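Long-range contact in 3',5'-nucleoside bisphosphate phosphatase (Chromobacterium violaceum, PDB 2YB1), which hydrolyses nucleoside 3',5'-bisphosphates to nucleoside 5'-phosphates and orthophosphate with the help of three manganese ions: residues R96-L110 and M123-F137. Sequence-based numbering, arbitrary orientation.
Sequences REGRLERARQMGASL and MRWCDNPEMISRTHF. With AMP (adenosine monophosphate), chain E.
Arg99 reaches across and gives one NH1 proton to Ile132 O (3.0 Å), which lies near the guanidinium plane although the nitrogen stands above the carbonyl plane. The same NH1 bonds O3P of the AMP phosphate, and NH2 takes O2P at a nearly straight 169°, so three bonds at the edge fix the group's rotation. Arg102, with CG anti to its backbone N (chi1 171°) and an extended chain, meets the phosphate from the same helix with its NH1/NH2 edge: NH1 to O3P (2.8 Å) and NH2 to O1P. From the other segment Arg134 adds its backbone N to O3P and its NE to O1P (2.8 Å), while AMP C8 lies over one face of its guanidinium, offset toward the rim. Three arginines converge on one phosphate, whose negative charge probably favours their gathering.

In the second shell, water 2 links Arg99 O, Arg102 NH1 and Ile132 O, and Met106 SD sits over the centre of the Arg102 guanidinium. Arg134 NH1 is held by Leu158 O. Ser133 N-caps the helix beginning at Arg134, its OG accepting from Thr135 N, and its N gives a weak bond to His136 ND1, completing a capping box.

Farther along helix 99-112 the packing is apolar. Ala103 CB presses tightly on Ile132 CG2 (3.4 Å), and the Phe137 ring enters as a knob among Ala103, Met106, Gly107 and Leu110, with Met106 SD 4.8 Å from the ring centroid, above its face. At the start of this helix, Leu100 CG lies on Pro129 O (3.3 Å), and water 1 bridges Leu100 N, Arg96 O and Glu130 OE1.

Helix 99-112 and the capped start of helix 134-143 build the arginine-rich 5'-phosphate side of the substrate site in this PHP-family phosphatase, beside its manganese centre.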
# COMPACT_ATOMS: atom_id res chain seq x y z
N ARG A 96 8.12 -11.44 1.95
CA ARG A 96 9.24 -10.87 1.19
C ARG A 96 10.16 -11.94 0.60
O ARG A 96 10.88 -11.67 -0.37
CB ARG A 96 10.09 -9.94 2.07
CG ARG A 96 9.35 -8.73 2.62
CD ARG A 96 10.30 -7.69 3.18
NE ARG A 96 11.07 -8.16 4.34
CZ ARG A 96 10.65 -8.10 5.60
NH1 ARG A 96 9.43 -7.64 5.86
NH2 ARG A 96 11.43 -8.52 6.59
N GLU A 97 10.14 -13.14 1.19
CA GLU A 97 11.12 -14.19 0.89
C GLU A 97 11.32 -14.55 -0.59
O GLU A 97 12.46 -14.73 -1.04
CB GLU A 97 10.79 -15.47 1.66
CG GLU A 97 11.30 -15.51 3.10
CD GLU A 97 10.97 -16.83 3.79
OE1 GLU A 97 10.95 -17.87 3.09
OE2 GLU A 97 10.71 -16.82 5.02
N GLY A 98 10.24 -14.68 -1.34
CA GLY A 98 10.34 -15.07 -2.74
C GLY A 98 10.47 -13.92 -3.72
O GLY A 98 10.50 -14.12 -4.93
N ARG A 99 10.55 -12.70 -3.19
CA ARG A 99 10.49 -11.50 -4.03
C ARG A 99 11.68 -11.40 -5.00
O ARG A 99 11.49 -11.16 -6.20
CB ARG A 99 10.39 -10.25 -3.14
CG ARG A 99 9.64 -9.10 -3.75
CD ARG A 99 9.24 -8.06 -2.71
NE ARG A 99 7.79 -7.92 -2.57
CZ ARG A 99 6.97 -7.52 -3.54
NH1 ARG A 99 7.44 -7.21 -4.74
NH2 ARG A 99 5.66 -7.43 -3.30
N LEU A 100 12.90 -11.56 -4.50
CA LEU A 100 14.09 -11.47 -5.34
C LEU A 100 14.11 -12.54 -6.44
O LEU A 100 14.41 -12.24 -7.61
CB LEU A 100 15.37 -11.57 -4.49
CG LEU A 100 16.04 -10.22 -4.24
CD1 LEU A 100 17.11 -10.32 -3.15
CD2 LEU A 100 16.61 -9.66 -5.54
N GLU A 101 13.83 -13.78 -6.05
CA GLU A 101 13.74 -14.90 -6.99
C GLU A 101 12.73 -14.60 -8.11
O GLU A 101 13.02 -14.77 -9.29
CB GLU A 101 13.33 -16.15 -6.21
CG GLU A 101 12.94 -17.36 -7.04
CD GLU A 101 12.44 -18.52 -6.17
OE1 GLU A 101 11.59 -18.28 -5.27
OE2 GLU A 101 12.89 -19.67 -6.39
N ARG A 102 11.53 -14.15 -7.73
CA ARG A 102 10.50 -13.80 -8.69
C ARG A 102 10.99 -12.71 -9.65
O ARG A 102 10.69 -12.74 -10.86
CB ARG A 102 9.26 -13.32 -7.94
CG ARG A 102 8.14 -12.70 -8.79
CD ARG A 102 7.03 -12.27 -7.81
NE ARG A 102 5.88 -11.59 -8.40
CZ ARG A 102 5.67 -10.27 -8.34
NH1 ARG A 102 6.56 -9.48 -7.74
NH2 ARG A 102 4.58 -9.76 -8.89
N ALA A 103 11.73 -11.74 -9.11
CA ALA A 103 12.25 -10.64 -9.92
C ALA A 103 13.28 -11.09 -10.96
O ALA A 103 13.28 -10.60 -12.08
CB ALA A 103 12.84 -9.54 -9.03
N ARG A 104 14.18 -12.00 -10.58
CA ARG A 104 15.15 -12.50 -11.55
C ARG A 104 14.43 -13.20 -12.71
O ARG A 104 14.81 -13.08 -13.87
CB ARG A 104 16.15 -13.45 -10.87
CG ARG A 104 16.94 -12.80 -9.74
CD ARG A 104 18.00 -13.75 -9.19
NE ARG A 104 18.53 -13.27 -7.91
CZ ARG A 104 18.12 -13.69 -6.72
NH1 ARG A 104 17.16 -14.61 -6.64
NH2 ARG A 104 18.65 -13.18 -5.61
N GLN A 105 13.36 -13.91 -12.37
CA GLN A 105 12.52 -14.59 -13.35
C GLN A 105 11.76 -13.60 -14.25
O GLN A 105 11.63 -13.81 -15.46
CB GLN A 105 11.56 -15.55 -12.62
CG GLN A 105 12.29 -16.72 -11.95
CD GLN A 105 11.42 -17.52 -10.98
OE1 GLN A 105 10.28 -17.15 -10.70
NE2 GLN A 105 11.97 -18.61 -10.46
N MET A 106 11.25 -12.52 -13.66
CA MET A 106 10.59 -11.47 -14.43
C MET A 106 11.56 -10.90 -15.46
O MET A 106 11.19 -10.67 -16.62
CB MET A 106 10.06 -10.36 -13.51
CG MET A 106 8.89 -10.78 -12.59
SD MET A 106 8.18 -9.36 -11.70
CE MET A 106 9.33 -9.12 -10.37
N GLY A 107 12.80 -10.68 -15.04
CA GLY A 107 13.82 -10.16 -15.94
C GLY A 107 14.05 -11.12 -17.10
O GLY A 107 14.11 -10.70 -18.25
N ALA A 108 14.20 -12.40 -16.78
CA ALA A 108 14.44 -13.44 -17.78
C ALA A 108 13.25 -13.61 -18.73
O ALA A 108 13.42 -13.84 -19.93
CB ALA A 108 14.80 -14.75 -17.11
N SER A 109 12.05 -13.48 -18.19
CA SER A 109 10.84 -13.46 -19.03
C SER A 109 10.88 -12.30 -20.03
O SER A 109 10.65 -12.48 -21.22
CB SER A 109 9.59 -13.37 -18.15
OG SER A 109 8.41 -13.34 -18.93
N LEU A 110 11.17 -11.10 -19.54
CA LEU A 110 11.28 -9.95 -20.44
C LEU A 110 12.39 -10.15 -21.49
O LEU A 110 12.23 -9.77 -22.65
CB LEU A 110 11.49 -8.65 -19.64
CG LEU A 110 10.22 -8.17 -18.92
CD1 LEU A 110 10.51 -7.29 -17.71
CD2 LEU A 110 9.30 -7.46 -19.91
N MET A 123 16.81 -3.00 -10.67
CA MET A 123 17.63 -2.96 -9.47
C MET A 123 18.24 -1.58 -9.22
O MET A 123 18.52 -1.21 -8.08
CB MET A 123 18.73 -4.02 -9.56
CG MET A 123 19.44 -4.26 -8.24
SD MET A 123 18.30 -4.81 -6.95
CE MET A 123 17.83 -6.39 -7.61
N ARG A 124 18.46 -0.83 -10.30
CA ARG A 124 19.04 0.51 -10.22
C ARG A 124 18.07 1.46 -9.53
O ARG A 124 18.47 2.50 -9.00
CB ARG A 124 19.37 1.03 -11.62
CG ARG A 124 20.78 0.70 -12.12
CD ARG A 124 21.07 -0.79 -12.12
NE ARG A 124 22.51 -1.08 -12.17
CZ ARG A 124 23.14 -1.58 -13.23
NH1 ARG A 124 22.48 -1.86 -14.35
NH2 ARG A 124 24.45 -1.80 -13.17
N TRP A 125 16.79 1.10 -9.55
CA TRP A 125 15.73 1.93 -8.97
C TRP A 125 15.33 1.49 -7.55
O TRP A 125 14.44 2.09 -6.94
CB TRP A 125 14.51 1.92 -9.89
CG TRP A 125 14.78 2.62 -11.17
CD1 TRP A 125 15.29 2.08 -12.33
CD2 TRP A 125 14.60 4.02 -11.43
NE1 TRP A 125 15.42 3.06 -13.28
CE2 TRP A 125 15.01 4.26 -12.76
CE3 TRP A 125 14.13 5.09 -10.66
CZ2 TRP A 125 14.96 5.53 -13.34
CZ3 TRP A 125 14.08 6.35 -11.23
CH2 TRP A 125 14.49 6.56 -12.56
N CYS A 126 15.98 0.46 -7.04
CA CYS A 126 15.52 -0.21 -5.83
C CYS A 126 16.63 -0.24 -4.79
O CYS A 126 17.67 -0.88 -4.99
CB CYS A 126 15.05 -1.62 -6.20
SG CYS A 126 14.58 -2.69 -4.86
N ASP A 127 16.42 0.47 -3.68
CA ASP A 127 17.46 0.59 -2.65
C ASP A 127 17.64 -0.73 -1.90
O ASP A 127 18.76 -1.11 -1.53
CB ASP A 127 17.12 1.69 -1.66
CG ASP A 127 17.36 3.09 -2.21
OD1 ASP A 127 17.85 3.23 -3.35
OD2 ASP A 127 17.06 4.05 -1.48
N ASN A 128 16.53 -1.41 -1.65
CA ASN A 128 16.53 -2.66 -0.91
C ASN A 128 16.13 -3.82 -1.81
O ASN A 128 14.94 -3.99 -2.10
CB ASN A 128 15.57 -2.52 0.27
CG ASN A 128 15.80 -1.24 1.07
OD1 ASN A 128 16.77 -1.14 1.83
ND2 ASN A 128 14.94 -0.24 0.88
N PRO A 129 17.11 -4.63 -2.24
CA PRO A 129 16.94 -5.74 -3.19
C PRO A 129 15.78 -6.69 -2.84
O PRO A 129 15.07 -7.15 -3.75
CB PRO A 129 18.28 -6.47 -3.11
CG PRO A 129 19.26 -5.37 -2.82
CD PRO A 129 18.54 -4.44 -1.89
N GLU A 130 15.58 -6.95 -1.55
CA GLU A 130 14.53 -7.86 -1.11
C GLU A 130 13.12 -7.32 -1.38
O GLU A 130 12.15 -8.08 -1.40
CB GLU A 130 14.68 -8.16 0.38
CG GLU A 130 16.06 -8.67 0.77
CD GLU A 130 16.21 -10.18 0.63
OE1 GLU A 130 15.28 -10.82 0.07
OE2 GLU A 130 17.24 -10.72 1.08
N MET A 131 13.01 -6.01 -1.57
CA MET A 131 11.72 -5.36 -1.83
C MET A 131 11.44 -5.14 -3.32
O MET A 131 10.47 -4.48 -3.68
CB MET A 131 11.60 -4.03 -1.08
CG MET A 131 11.53 -4.18 0.44
SD MET A 131 10.35 -5.44 0.96
CE MET A 131 8.92 -5.21 -0.09
N ILE A 132 12.31 -5.69 -4.16
CA ILE A 132 12.22 -5.49 -5.61
C ILE A 132 10.80 -5.77 -6.13
O ILE A 132 10.19 -6.79 -5.83
CB ILE A 132 13.29 -6.36 -6.36
CG1 ILE A 132 13.26 -6.11 -7.87
CG2 ILE A 132 13.11 -7.85 -6.04
CD1 ILE A 132 13.80 -4.75 -8.31
N SER A 133 10.29 -4.85 -6.95
CA SER A 133 8.85 -4.80 -7.27
C SER A 133 8.62 -4.55 -8.76
O SER A 133 9.49 -4.00 -9.42
CB SER A 133 8.25 -3.65 -6.45
OG SER A 133 7.06 -3.15 -7.00
N ARG A 134 7.45 -4.95 -9.27
CA ARG A 134 7.04 -4.59 -10.63
C ARG A 134 7.16 -3.08 -10.85
O ARG A 134 7.36 -2.64 -11.98
CB ARG A 134 5.60 -5.02 -10.92
CG ARG A 134 5.42 -6.54 -11.05
CD ARG A 134 4.01 -6.92 -11.52
NE ARG A 134 3.02 -6.77 -10.45
CZ ARG A 134 1.72 -6.59 -10.65
NH1 ARG A 134 1.25 -6.51 -11.89
NH2 ARG A 134 0.90 -6.48 -9.61
N THR A 135 7.01 -2.30 -9.78
CA THR A 135 7.11 -0.84 -9.88
C THR A 135 8.48 -0.42 -10.36
O THR A 135 8.61 0.45 -11.22
CB THR A 135 6.82 -0.16 -8.53
OG1 THR A 135 5.50 -0.51 -8.09
CG2 THR A 135 6.92 1.37 -8.65
N HIS A 136 9.52 -1.06 -9.81
CA HIS A 136 10.89 -0.77 -10.21
C HIS A 136 11.15 -1.17 -11.67
O HIS A 136 11.84 -0.45 -12.40
CB HIS A 136 11.88 -1.45 -9.28
CG HIS A 136 11.70 -1.10 -7.84
ND1 HIS A 136 11.38 -2.04 -6.88
CD2 HIS A 136 11.77 0.08 -7.20
CE1 HIS A 136 11.29 -1.45 -5.70
NE2 HIS A 136 11.52 -0.16 -5.87
N PHE A 137 10.58 -2.30 -12.09
CA PHE A 137 10.68 -2.74 -13.49
C PHE A 137 10.04 -1.71 -14.41
O PHE A 137 10.58 -1.40 -15.47
CB PHE A 137 10.00 -4.11 -13.70
CG PHE A 137 10.89 -5.29 -13.36
CD1 PHE A 137 11.10 -5.67 -12.04
CD2 PHE A 137 11.53 -5.99 -14.37
CE1 PHE A 137 11.93 -6.74 -11.74
CE2 PHE A 137 12.36 -7.06 -14.07
CZ PHE A 137 12.56 -7.44 -12.75
P AMP E . 4.62 -6.36 -6.98
O1P AMP E . 3.67 -7.23 -7.77
O2P AMP E . 4.15 -6.34 -5.54
O3P AMP E . 6.05 -6.77 -7.26
O5' AMP E . 4.35 -4.93 -7.64
C5' AMP E . 3.08 -4.31 -7.52
C4' AMP E . 3.19 -2.81 -7.59
O4' AMP E . 3.29 -2.40 -8.97
C3' AMP E . 1.99 -2.04 -7.06
O3' AMP E . 2.03 -1.88 -5.65
C2' AMP E . 2.06 -0.71 -7.82
O2' AMP E . 2.97 0.18 -7.19
C1' AMP E . 2.65 -1.15 -9.16
N9 AMP E . 1.62 -1.30 -10.19
C8 AMP E . 0.87 -2.40 -10.43
N7 AMP E . -0.00 -2.17 -11.45
C5 AMP E . 0.18 -0.90 -11.88
C6 AMP E . -0.39 -0.02 -12.92
N6 AMP E . -1.38 -0.46 -13.73
N1 AMP E . 0.10 1.23 -13.03
C2 AMP E . 1.08 1.69 -12.23
N3 AMP E . 1.65 0.95 -11.26
C4 AMP E . 1.25 -0.33 -11.04
O HOH W 1 13.15 -11.19 -1.59
O HOH W 2 9.50 -9.44 -7.07